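Local structure of D-alanyl-D-alanine carboxypeptidase (Mycobacterium tuberculosis H37Rv, 4RYE) at residues I24-D27 with Q32-A35; V7-S12 with F258-Q263; V56-L61 with Q93-L98; I49-A54 with P169-I174; V81-G86 with A180-D185. The protein probably trims D-alanine from the pentapeptide stems of peptidoglycan, as a serine-type enzyme of peptidase family S11 with D,D-carboxypeptidase activity shown in vitro. All coordinates share one frame; numbering follows the deposited sequence.

Contact 1: residues I24-D27 with Q32-A35; sequences IVAD and QVLA
I24 and V33 both send CG1 away from their own backbone N (chi1 -169° and 176°), and the two branches meet at 3.8 Å, I24 CG1 against V33 CG1, with the side chains crossing at about a right angle. A26 lies on this same face of the sheet. V25 and A35, whose side chains lie on the other face, form a hydrogen-bonded antiparallel pair: V25 N donates to A35 O at 2.8 Å. One step on, the register slips. V25 O takes a bond from L34 N at 2.7 Å and a weak one from A35 N at 3.4 Å, while L34 takes helix-like backbone angles. Beyond the slip, D27 N donates to Q32 O at 2.9 Å, and L34 CD1 lies against the backbone near D27 N at 3.7 Å. The D27 carboxylate and the Q32 amide run side by side, yet their polar ends are used elsewhere: D27 bonds to the amides of D29 and S30 in the turn and forms a salt bridge with R228, and Q32 OE1 bonds to S30. Two residues facing one make this a classic beta bulge, set in the hairpin 22-27/32-37 of the antiparallel sheet found in penicillin-binding proteins.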
# COMPACT_ATOMS: atom_id res chain seq x y z
N ILE A 24 11.99 -5.13 3.42
CA ILE A 24 12.88 -4.09 3.92
C ILE A 24 12.28 -3.54 5.20
O ILE A 24 11.08 -3.58 5.37
CB ILE A 24 13.08 -2.95 2.86
CG1 ILE A 24 14.21 -2.00 3.26
CG2 ILE A 24 11.78 -2.18 2.61
CD1 ILE A 24 14.59 -1.00 2.15
N VAL A 25 13.13 -3.08 6.11
CA VAL A 25 12.68 -2.42 7.34
C VAL A 25 13.42 -1.10 7.40
O VAL A 25 14.65 -1.07 7.36
CB VAL A 25 13.02 -3.23 8.61
CG1 VAL A 25 12.50 -2.50 9.85
CG2 VAL A 25 12.42 -4.63 8.54
N ALA A 26 12.68 -0.00 7.45
CA ALA A 26 13.30 1.32 7.41
C ALA A 26 12.66 2.22 8.46
O ALA A 26 11.58 1.90 8.99
CB ALA A 26 13.20 1.93 6.01
N ASP A 27 13.34 3.32 8.77
CA ASP A 27 12.84 4.28 9.74
C ASP A 27 12.08 5.34 8.95
O ASP A 27 12.62 5.95 8.03
CB ASP A 27 14.03 4.90 10.50
CG ASP A 27 13.60 5.90 11.58
OD1 ASP A 27 12.82 6.83 11.30
OD2 ASP A 27 14.09 5.76 12.72
N GLN A 32 16.81 5.88 7.48
CA GLN A 32 17.77 4.79 7.70
C GLN A 32 17.14 3.45 7.34
O GLN A 32 15.98 3.21 7.66
CB GLN A 32 18.17 4.69 9.18
CG GLN A 32 18.94 5.85 9.77
CD GLN A 32 18.92 5.80 11.29
OE1 GLN A 32 18.00 6.32 11.93
NE2 GLN A 32 19.93 5.15 11.88
N VAL A 33 17.89 2.59 6.67
CA VAL A 33 17.44 1.22 6.43
C VAL A 33 18.02 0.31 7.51
O VAL A 33 19.24 0.26 7.70
CB VAL A 33 17.83 0.73 5.02
CG1 VAL A 33 17.43 -0.73 4.82
CG2 VAL A 33 17.16 1.60 3.96
N LEU A 34 17.15 -0.39 8.24
CA LEU A 34 17.60 -1.23 9.35
C LEU A 34 17.99 -2.63 8.89
O LEU A 34 18.93 -3.24 9.41
CB LEU A 34 16.51 -1.33 10.43
CG LEU A 34 16.19 -0.12 11.31
CD1 LEU A 34 15.59 1.02 10.52
CD2 LEU A 34 15.23 -0.52 12.40
N ALA A 35 17.25 -3.14 7.90
CA ALA A 35 17.53 -4.47 7.36
C ALA A 35 16.79 -4.63 6.05
O ALA A 35 15.81 -3.94 5.80
CB ALA A 35 17.10 -5.57 8.35

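Contact 2: residues V7-S12 with F258-Q263; sequences VQPAGS and FALNPQ
L260 touches the N-terminal arm at P9 and S12, and its side chain is worth following outward. CB begins alongside the other segment, and the chain then swings toward it: CG is turned away from the backbone N (chi1 -173°), which carries the forked end across to the arm. At CG the two methyls part company. L260 CD1 rests on S12 CB at 3.8 Å, and L260 CD2 lies 4.2 Å from P9 CG. L260 CD2 also meets L34 CD2 at 3.7 Å, so the leucine tip is shared between the arm and the hairpin strand 32-37.

The arm presents these two residues together because it folds back on itself. P9 to S12 is a type II beta turn, closed by S12 N donating to P9 O at 3.1 Å, with G11 at its third position (phi 88°). The hydroxyl of S12 tightens the turn: S12 OG donates to the same P9 O at 2.7 Å, in the carbonyl plane and on a lone pair. In turn S12 OG accepts from Q8 NE2 at 2.7 Å, nearly straight (171°) and in the amide plane of Q8. The serine therefore offers its CB to the leucine while its oxygen is held between the P9 carbonyl and the Q8 amide.

This is a small apolar surface contact, placed where the chain has just left helix 246-259. W256 of that helix touches Q8, P9 and S12, and V7 pairs through its backbone with G36, laying the arm beside strand 32-37.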
# COMPACT_ATOMS: atom_id res chain seq x y z
N VAL A 7 20.32 -8.80 4.67
CA VAL A 7 21.39 -7.95 5.16
C VAL A 7 20.82 -7.35 6.43
O VAL A 7 19.74 -6.76 6.41
CB VAL A 7 21.76 -6.83 4.15
CG1 VAL A 7 22.77 -5.87 4.75
CG2 VAL A 7 22.28 -7.43 2.85
N GLN A 8 21.52 -7.52 7.54
CA GLN A 8 21.13 -6.88 8.79
C GLN A 8 22.43 -6.48 9.49
O GLN A 8 23.49 -6.95 9.10
CB GLN A 8 20.27 -7.82 9.64
CG GLN A 8 20.87 -9.17 9.94
CD GLN A 8 19.95 -10.02 10.78
OE1 GLN A 8 19.28 -10.92 10.27
NE2 GLN A 8 19.88 -9.72 12.07
N PRO A 9 22.35 -5.59 10.50
CA PRO A 9 23.60 -5.12 11.13
C PRO A 9 24.33 -6.23 11.88
O PRO A 9 23.69 -7.09 12.49
CB PRO A 9 23.12 -4.07 12.14
CG PRO A 9 21.75 -3.63 11.63
CD PRO A 9 21.17 -4.88 11.02
N ALA A 10 25.67 -6.21 11.84
CA ALA A 10 26.48 -7.18 12.55
C ALA A 10 26.09 -7.27 14.03
O ALA A 10 25.96 -6.25 14.71
CB ALA A 10 27.95 -6.82 12.41
N GLY A 11 25.90 -8.48 14.52
CA GLY A 11 25.64 -8.68 15.94
C GLY A 11 24.17 -8.60 16.31
O GLY A 11 23.80 -8.93 17.44
N SER A 12 23.33 -8.15 15.38
CA SER A 12 21.90 -8.07 15.66
C SER A 12 21.26 -9.46 15.73
O SER A 12 21.81 -10.45 15.22
CB SER A 12 21.17 -7.18 14.64
OG SER A 12 21.23 -7.69 13.31
N PHE A 258 12.06 -2.57 16.32
CA PHE A 258 11.89 -1.75 17.52
C PHE A 258 12.88 -2.16 18.60
O PHE A 258 13.24 -1.35 19.46
CB PHE A 258 10.44 -1.82 18.04
CG PHE A 258 9.47 -1.05 17.19
CD1 PHE A 258 9.73 0.26 16.83
CD2 PHE A 258 8.31 -1.66 16.71
CE1 PHE A 258 8.83 0.97 16.03
CE2 PHE A 258 7.41 -0.96 15.91
CZ PHE A 258 7.68 0.36 15.57
N ALA A 259 13.31 -3.41 18.55
CA ALA A 259 14.25 -3.92 19.53
C ALA A 259 15.69 -3.58 19.14
O ALA A 259 16.59 -3.64 19.98
CB ALA A 259 14.08 -5.43 19.69
N LEU A 260 15.90 -3.21 17.88
CA LEU A 260 17.25 -2.93 17.37
C LEU A 260 17.86 -1.69 18.03
O LEU A 260 17.19 -0.68 18.21
CB LEU A 260 17.20 -2.74 15.84
CG LEU A 260 18.54 -2.60 15.10
CD1 LEU A 260 19.36 -3.89 15.20
CD2 LEU A 260 18.30 -2.21 13.64
N ASN A 261 19.13 -1.79 18.39
CA ASN A 261 19.90 -0.64 18.82
C ASN A 261 19.73 0.47 17.78
O ASN A 261 19.95 0.24 16.59
CB ASN A 261 21.37 -1.06 18.95
CG ASN A 261 22.26 0.03 19.53
OD1 ASN A 261 22.26 1.17 19.07
ND2 ASN A 261 23.04 -0.33 20.55
N PRO A 262 19.28 1.66 18.22
CA PRO A 262 18.91 2.73 17.28
C PRO A 262 20.07 3.21 16.42
O PRO A 262 19.83 3.79 15.36
CB PRO A 262 18.42 3.86 18.20
CG PRO A 262 18.07 3.19 19.49
CD PRO A 262 19.02 2.04 19.62
N GLN A 263 21.31 2.99 16.85
CA GLN A 263 22.47 3.37 16.04
C GLN A 263 22.79 2.39 14.91
O GLN A 263 23.59 2.70 14.04
CB GLN A 263 23.71 3.52 16.90
CG GLN A 263 23.89 4.89 17.52
CD GLN A 263 25.18 4.98 18.31
OE1 GLN A 263 26.13 5.64 17.89
NE2 GLN A 263 25.23 4.29 19.45

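Contact 3: residues V56-L61 with Q93-L98; sequences VALDEL and QLLDGL
L95 starts toward helix 50-60 and straddles two residues there with its forked end. One methyl, L95 CD1, reaches L58 CD2 at 3.9 Å and also lies 4.2 Å from L58 CG; the other, L95 CD2, reaches A57 CB at 4.1 Å. The two leucines cross obliquely. They have closely similar shapes, each with CG turned away from its carbonyl carbon (chi1 -74° in L58, -78° in L95), but they start differently: the CB of L95 is aimed across the gap, whereas L58 sets out along it and only its end closes in. A57 faces L95 directly with its single methyl, and here the backbones come nearest, A57 CA to L95 CA at 8.2 Å. The contact is wholly apolar and modest in extent, so it is simple methyl packing in which one leucine meets a leucine and an alanine.

Neighbouring helices complete the layer. Helix 169-176 lies against both partners, with V170 and F171 touching L58 and I174 touching L95. A54, one turn before A57 and L58, also touches L95, and the next turn of helix 91-100 brings L98 onto K50 and L53, seating it on helix 50-60 near the start of that helix.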
# COMPACT_ATOMS: atom_id res chain seq x y z
N VAL A 56 -1.46 10.49 -5.96
CA VAL A 56 -1.86 11.31 -7.09
C VAL A 56 -3.22 11.95 -6.82
O VAL A 56 -3.42 13.15 -7.03
CB VAL A 56 -1.92 10.49 -8.40
CG1 VAL A 56 -2.55 11.31 -9.52
CG2 VAL A 56 -0.52 10.02 -8.79
N ALA A 57 -4.17 11.14 -6.34
CA ALA A 57 -5.52 11.63 -6.06
C ALA A 57 -5.50 12.75 -5.02
O ALA A 57 -6.19 13.75 -5.17
CB ALA A 57 -6.42 10.49 -5.58
N LEU A 58 -4.70 12.57 -3.97
CA LEU A 58 -4.63 13.57 -2.91
C LEU A 58 -3.97 14.85 -3.38
O LEU A 58 -4.30 15.93 -2.90
CB LEU A 58 -3.90 13.00 -1.69
CG LEU A 58 -4.74 12.01 -0.89
CD1 LEU A 58 -3.85 11.22 0.05
CD2 LEU A 58 -5.83 12.75 -0.13
N ASP A 59 -3.03 14.74 -4.31
CA ASP A 59 -2.42 15.94 -4.88
C ASP A 59 -3.36 16.74 -5.78
O ASP A 59 -3.36 17.96 -5.75
CB ASP A 59 -1.16 15.59 -5.68
CG ASP A 59 0.05 15.34 -4.80
OD1 ASP A 59 -0.07 15.46 -3.56
OD2 ASP A 59 1.12 15.03 -5.35
N GLU A 60 -4.17 16.04 -6.58
CA GLU A 60 -4.92 16.71 -7.64
C GLU A 60 -6.40 16.94 -7.36
O GLU A 60 -7.01 17.85 -7.92
CB GLU A 60 -4.78 15.93 -8.95
CG GLU A 60 -3.34 15.62 -9.33
CD GLU A 60 -3.16 15.30 -10.80
OE1 GLU A 60 -4.14 15.43 -11.58
OE2 GLU A 60 -2.03 14.93 -11.18
N LEU A 61 -6.99 16.11 -6.51
CA LEU A 61 -8.44 16.12 -6.37
C LEU A 61 -8.89 16.75 -5.05
O LEU A 61 -8.28 16.50 -4.01
CB LEU A 61 -8.99 14.69 -6.46
CG LEU A 61 -8.77 13.89 -7.75
CD1 LEU A 61 -9.26 12.44 -7.57
CD2 LEU A 61 -9.43 14.54 -8.96
N GLN A 93 -14.86 9.35 -0.48
CA GLN A 93 -15.55 8.06 -0.46
C GLN A 93 -14.77 7.05 -1.28
O GLN A 93 -14.62 5.90 -0.86
CB GLN A 93 -16.98 8.20 -1.01
CG GLN A 93 -17.95 8.87 -0.05
CD GLN A 93 -19.23 9.35 -0.73
OE1 GLN A 93 -19.32 9.44 -1.95
NE2 GLN A 93 -20.23 9.66 0.08
N LEU A 94 -14.26 7.47 -2.43
CA LEU A 94 -13.53 6.55 -3.30
C LEU A 94 -12.19 6.17 -2.69
O LEU A 94 -11.75 5.02 -2.80
CB LEU A 94 -13.37 7.12 -4.72
CG LEU A 94 -14.66 7.30 -5.55
CD1 LEU A 94 -14.39 8.00 -6.89
CD2 LEU A 94 -15.31 5.95 -5.78
N LEU A 95 -11.54 7.13 -2.01
CA LEU A 95 -10.26 6.86 -1.35
C LEU A 95 -10.42 5.89 -0.17
O LEU A 95 -9.55 5.05 0.07
CB LEU A 95 -9.59 8.16 -0.89
CG LEU A 95 -8.89 8.95 -1.99
CD1 LEU A 95 -8.55 10.36 -1.51
CD2 LEU A 95 -7.63 8.23 -2.41
N ASP A 96 -11.53 6.01 0.56
CA ASP A 96 -11.85 5.05 1.61
C ASP A 96 -12.04 3.66 1.03
O ASP A 96 -11.52 2.68 1.56
CB ASP A 96 -13.14 5.45 2.36
CG ASP A 96 -12.94 6.66 3.26
OD1 ASP A 96 -11.79 6.95 3.63
OD2 ASP A 96 -13.94 7.34 3.58
N GLY A 97 -12.80 3.58 -0.07
CA GLY A 97 -13.01 2.31 -0.75
C GLY A 97 -11.69 1.75 -1.24
O GLY A 97 -11.41 0.55 -1.09
N LEU A 98 -10.86 2.63 -1.80
CA LEU A 98 -9.53 2.24 -2.30
C LEU A 98 -8.63 1.67 -1.21
O LEU A 98 -8.00 0.62 -1.39
CB LEU A 98 -8.83 3.45 -2.92
CG LEU A 98 -7.50 3.16 -3.61
CD1 LEU A 98 -7.77 2.43 -4.91
CD2 LEU A 98 -6.72 4.45 -3.85

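Contact 4: residues I49-A54 with P169-I174; sequences IKVLLA and PVFAQI
F171 has the largest buried share here, and its ring reaches from helix 169-176 to two residues of helix 50-60. Its CG is turned away from the backbone N (chi1 -178°), which extends the ring toward the other helix. A54 meets it at the edge, near the ring plane: A54 CB is 4.1 Å from F171 CE2 and equally 4.1 Å from F171 CD2. V51, a turn earlier, approaches the far end, with V51 CG1 at 3.9 Å from F171 CZ, and the two side chains cross at about a right angle.

F171 thus packs against the helix that carries K50. K50, by similarity the proton acceptor, and S47, the inferred acyl-ester serine three residues earlier, fit the SxxK motif of the penicillin-binding proteins. The lysine itself leaves the helix on another side from V51 and A54: its NZ bonds to S47 OG, N104 OD1 and S142 O. V51, on which the ring rests, has its side chain about 8 Å from that of S47.

Helix 155-166 fills in beside the pair, its A165 touching both V51 and F171. At the start of helix 169-176, the amide of F171 donates to N168 OD1.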
# COMPACT_ATOMS: atom_id res chain seq x y z
N ILE A 49 0.29 -0.88 -5.05
CA ILE A 49 0.40 0.26 -5.97
C ILE A 49 -0.77 1.24 -5.80
O ILE A 49 -0.69 2.38 -6.24
CB ILE A 49 0.53 -0.20 -7.44
CG1 ILE A 49 1.40 0.78 -8.25
CG2 ILE A 49 -0.84 -0.33 -8.10
CD1 ILE A 49 2.83 0.86 -7.78
N LYS A 50 -1.85 0.80 -5.15
CA LYS A 50 -2.96 1.72 -4.85
C LYS A 50 -2.52 2.89 -3.96
O LYS A 50 -3.14 3.94 -3.97
CB LYS A 50 -4.14 0.99 -4.21
CG LYS A 50 -4.92 0.07 -5.17
CD LYS A 50 -6.05 -0.62 -4.41
CE LYS A 50 -7.04 -1.32 -5.34
NZ LYS A 50 -6.53 -2.64 -5.78
N VAL A 51 -1.45 2.70 -3.19
CA VAL A 51 -0.91 3.80 -2.39
C VAL A 51 -0.39 4.92 -3.30
O VAL A 51 -0.57 6.11 -3.03
CB VAL A 51 0.23 3.32 -1.46
CG1 VAL A 51 0.81 4.48 -0.67
CG2 VAL A 51 -0.27 2.23 -0.51
N LEU A 52 0.26 4.53 -4.39
CA LEU A 52 0.73 5.49 -5.38
C LEU A 52 -0.44 6.20 -6.06
O LEU A 52 -0.38 7.40 -6.31
CB LEU A 52 1.60 4.78 -6.41
CG LEU A 52 2.33 5.65 -7.42
CD1 LEU A 52 3.21 6.66 -6.68
CD2 LEU A 52 3.16 4.78 -8.36
N LEU A 53 -1.52 5.48 -6.35
CA LEU A 53 -2.72 6.12 -6.89
C LEU A 53 -3.28 7.12 -5.88
O LEU A 53 -3.66 8.23 -6.24
CB LEU A 53 -3.79 5.08 -7.24
CG LEU A 53 -5.16 5.64 -7.64
CD1 LEU A 53 -5.06 6.50 -8.88
CD2 LEU A 53 -6.14 4.49 -7.85
N ALA A 54 -3.32 6.73 -4.61
CA ALA A 54 -3.81 7.62 -3.56
C ALA A 54 -3.02 8.93 -3.48
O ALA A 54 -3.61 10.00 -3.30
CB ALA A 54 -3.82 6.91 -2.19
N PRO A 169 -1.59 14.23 5.85
CA PRO A 169 -2.44 14.00 7.03
C PRO A 169 -3.75 13.27 6.70
O PRO A 169 -4.23 12.51 7.53
CB PRO A 169 -2.73 15.42 7.56
CG PRO A 169 -2.39 16.36 6.41
CD PRO A 169 -1.31 15.67 5.63
N VAL A 170 -4.31 13.49 5.51
CA VAL A 170 -5.52 12.76 5.15
C VAL A 170 -5.24 11.29 4.90
O VAL A 170 -5.99 10.41 5.34
CB VAL A 170 -6.23 13.40 3.93
CG1 VAL A 170 -7.40 12.53 3.49
CG2 VAL A 170 -6.70 14.81 4.28
N PHE A 171 -4.14 11.00 4.20
CA PHE A 171 -3.77 9.60 3.98
C PHE A 171 -3.56 8.90 5.31
O PHE A 171 -4.07 7.79 5.53
CB PHE A 171 -2.51 9.46 3.12
CG PHE A 171 -2.14 8.02 2.85
CD1 PHE A 171 -1.33 7.32 3.73
CD2 PHE A 171 -2.63 7.36 1.72
CE1 PHE A 171 -1.00 5.97 3.50
CE2 PHE A 171 -2.30 6.02 1.47
CZ PHE A 171 -1.48 5.32 2.37
N ALA A 172 -2.79 9.53 6.20
CA ALA A 172 -2.52 8.96 7.52
C ALA A 172 -3.80 8.69 8.28
O ALA A 172 -3.92 7.68 8.99
CB ALA A 172 -1.59 9.86 8.32
N GLN A 173 -4.78 9.58 8.15
CA GLN A 173 -6.07 9.38 8.81
C GLN A 173 -6.81 8.17 8.23
O GLN A 173 -7.27 7.31 8.98
CB GLN A 173 -6.94 10.63 8.69
CG GLN A 173 -8.28 10.53 9.42
CD GLN A 173 -9.07 11.82 9.39
OE1 GLN A 173 -9.53 12.24 8.33
NE2 GLN A 173 -9.20 12.46 10.54
N ILE A 174 -6.90 8.12 6.91
CA ILE A 174 -7.65 7.05 6.24
C ILE A 174 -7.06 5.67 6.50
O ILE A 174 -7.77 4.74 6.87
CB ILE A 174 -7.74 7.28 4.72
CG1 ILE A 174 -8.56 8.54 4.42
CG2 ILE A 174 -8.37 6.07 4.02
CD1 ILE A 174 -8.42 9.02 2.98

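Contact 5: residues V81-G86 with A180-D185; sequences VGVKPG and AMFPSD
V81 opens the segment by laying a methyl over the ring of F182. V81 CG2 sits 3.7 Å from the F182 ring centroid and only 6° off the normal, a CH-pi contact square on the face. V81 CG1, turned between the backbone N and the carbonyl carbon (chi1 67°), reaches the far end of the same ring, 3.5 Å from F182 CZ, so the two branches lie over the centre and at the CZ end. The opposite face carries P183 CD, displaced toward the rim, and the ring is thus sandwiched.

G82 brings its backbone alongside, G82 C lying 4.2 Å from F182 CE2. Its carbonyl oxygen takes a weak bond from a water that donates more firmly to P183 O at 2.8 Å, a thin polar bridge between the segments. V83 then comes in at the ring edge, near its plane, with V83 CG2 at 4.1 Å from F182 CZ.

D105 holds the loop's backbone, its carboxylate accepting from the amides of V81, G82 and V83. This is an aromatic residue of the hairpin 179-184/187-192 packed against a loop near the active site: the V81 side chain is about 9 Å from those of K50 and S102, both catalytic by similarity in this S11 peptidase.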
# COMPACT_ATOMS: atom_id res chain seq x y z
N VAL A 81 -15.63 -2.24 -3.82
CA VAL A 81 -16.30 -1.56 -2.71
C VAL A 81 -17.79 -1.45 -3.00
O VAL A 81 -18.61 -1.36 -2.08
CB VAL A 81 -15.67 -0.18 -2.39
CG1 VAL A 81 -15.91 0.81 -3.53
CG2 VAL A 81 -16.21 0.38 -1.06
N GLY A 82 -18.15 -1.49 -4.28
CA GLY A 82 -19.54 -1.48 -4.69
C GLY A 82 -19.97 -0.22 -5.43
O GLY A 82 -21.12 0.21 -5.32
N VAL A 83 -19.04 0.37 -6.18
CA VAL A 83 -19.38 1.47 -7.09
C VAL A 83 -20.45 1.02 -8.09
O VAL A 83 -20.39 -0.08 -8.64
CB VAL A 83 -18.13 1.94 -7.85
CG1 VAL A 83 -18.50 2.95 -8.95
CG2 VAL A 83 -17.12 2.52 -6.88
N LYS A 84 -21.46 1.87 -8.30
CA LYS A 84 -22.54 1.54 -9.22
C LYS A 84 -22.71 2.63 -10.28
O LYS A 84 -22.60 3.82 -9.97
CB LYS A 84 -23.85 1.30 -8.45
CG LYS A 84 -23.77 0.08 -7.53
CD LYS A 84 -25.05 -0.13 -6.75
CE LYS A 84 -24.98 -1.44 -5.96
NZ LYS A 84 -26.33 -2.01 -5.68
N PRO A 85 -22.96 2.23 -11.54
CA PRO A 85 -22.99 3.22 -12.63
C PRO A 85 -24.15 4.20 -12.52
O PRO A 85 -25.28 3.78 -12.23
CB PRO A 85 -23.14 2.36 -13.89
CG PRO A 85 -23.79 1.09 -13.41
CD PRO A 85 -23.19 0.86 -12.04
N GLY A 86 -23.88 5.48 -12.75
CA GLY A 86 -24.90 6.51 -12.67
C GLY A 86 -25.00 7.11 -11.28
O GLY A 86 -25.72 8.10 -11.06
N ALA A 180 -15.41 3.09 7.54
CA ALA A 180 -15.88 4.28 6.85
C ALA A 180 -17.27 4.01 6.30
O ALA A 180 -17.66 2.86 6.13
CB ALA A 180 -14.93 4.67 5.73
N MSE A 181 -18.01 5.08 6.03
CA MSE A 181 -19.32 4.96 5.42
C MSE A 181 -19.18 5.10 3.91
O MSE A 181 -18.50 6.00 3.42
CB MSE A 181 -20.26 6.05 5.95
CG MSE A 181 -20.62 5.94 7.43
SE MSE A 181 -21.32 4.21 8.00
CE MSE A 181 -22.70 3.90 6.72
N PHE A 182 -19.83 4.21 3.17
CA PHE A 182 -19.80 4.27 1.71
C PHE A 182 -21.23 4.24 1.18
O PHE A 182 -22.08 3.52 1.72
CB PHE A 182 -18.97 3.11 1.16
CG PHE A 182 -18.62 3.25 -0.30
CD1 PHE A 182 -17.52 3.99 -0.69
CD2 PHE A 182 -19.41 2.65 -1.27
CE1 PHE A 182 -17.19 4.12 -2.03
CE2 PHE A 182 -19.10 2.78 -2.61
CZ PHE A 182 -17.98 3.52 -3.00
N PRO A 183 -21.51 5.03 0.14
CA PRO A 183 -22.88 5.10 -0.41
C PRO A 183 -23.37 3.74 -0.91
O PRO A 183 -22.59 2.94 -1.43
CB PRO A 183 -22.74 6.06 -1.59
CG PRO A 183 -21.56 6.91 -1.26
CD PRO A 183 -20.61 6.00 -0.52
N SER A 184 -24.67 3.49 -0.74
CA SER A 184 -25.31 2.30 -1.27
C SER A 184 -26.70 2.71 -1.73
O SER A 184 -27.08 3.87 -1.58
CB SER A 184 -25.42 1.22 -0.19
OG SER A 184 -26.27 1.63 0.87
N ASP A 185 -27.44 1.77 -2.31
CA ASP A 185 -28.83 2.04 -2.69
C ASP A 185 -29.62 2.52 -1.47
O ASP A 185 -30.15 3.63 -1.47
CB ASP A 185 -29.48 0.80 -3.30
O HOH W 1 -23.03 2.78 -4.14

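Contacts 3 and 4 form the helical core: their centres lie about 7 Å apart, both use helix 50-60, and both rely on apolar side chains alone. Contact 5 touches contact 3 but not contact 4, where Q93 and G97 meet F182, P183 and V81; it is buried too, but adds a methyl over an aromatic face and a bridging water. Contact 1 is also buried, yet its chemistry is mainly backbone hydrogen bonding within the sheet. Contact 2 lies at the surface, with no polar bond between its segments, and touches contact 1 through L34 and L260. Contacts 2 and 5 are the most distant pair, about 46 Å between centres.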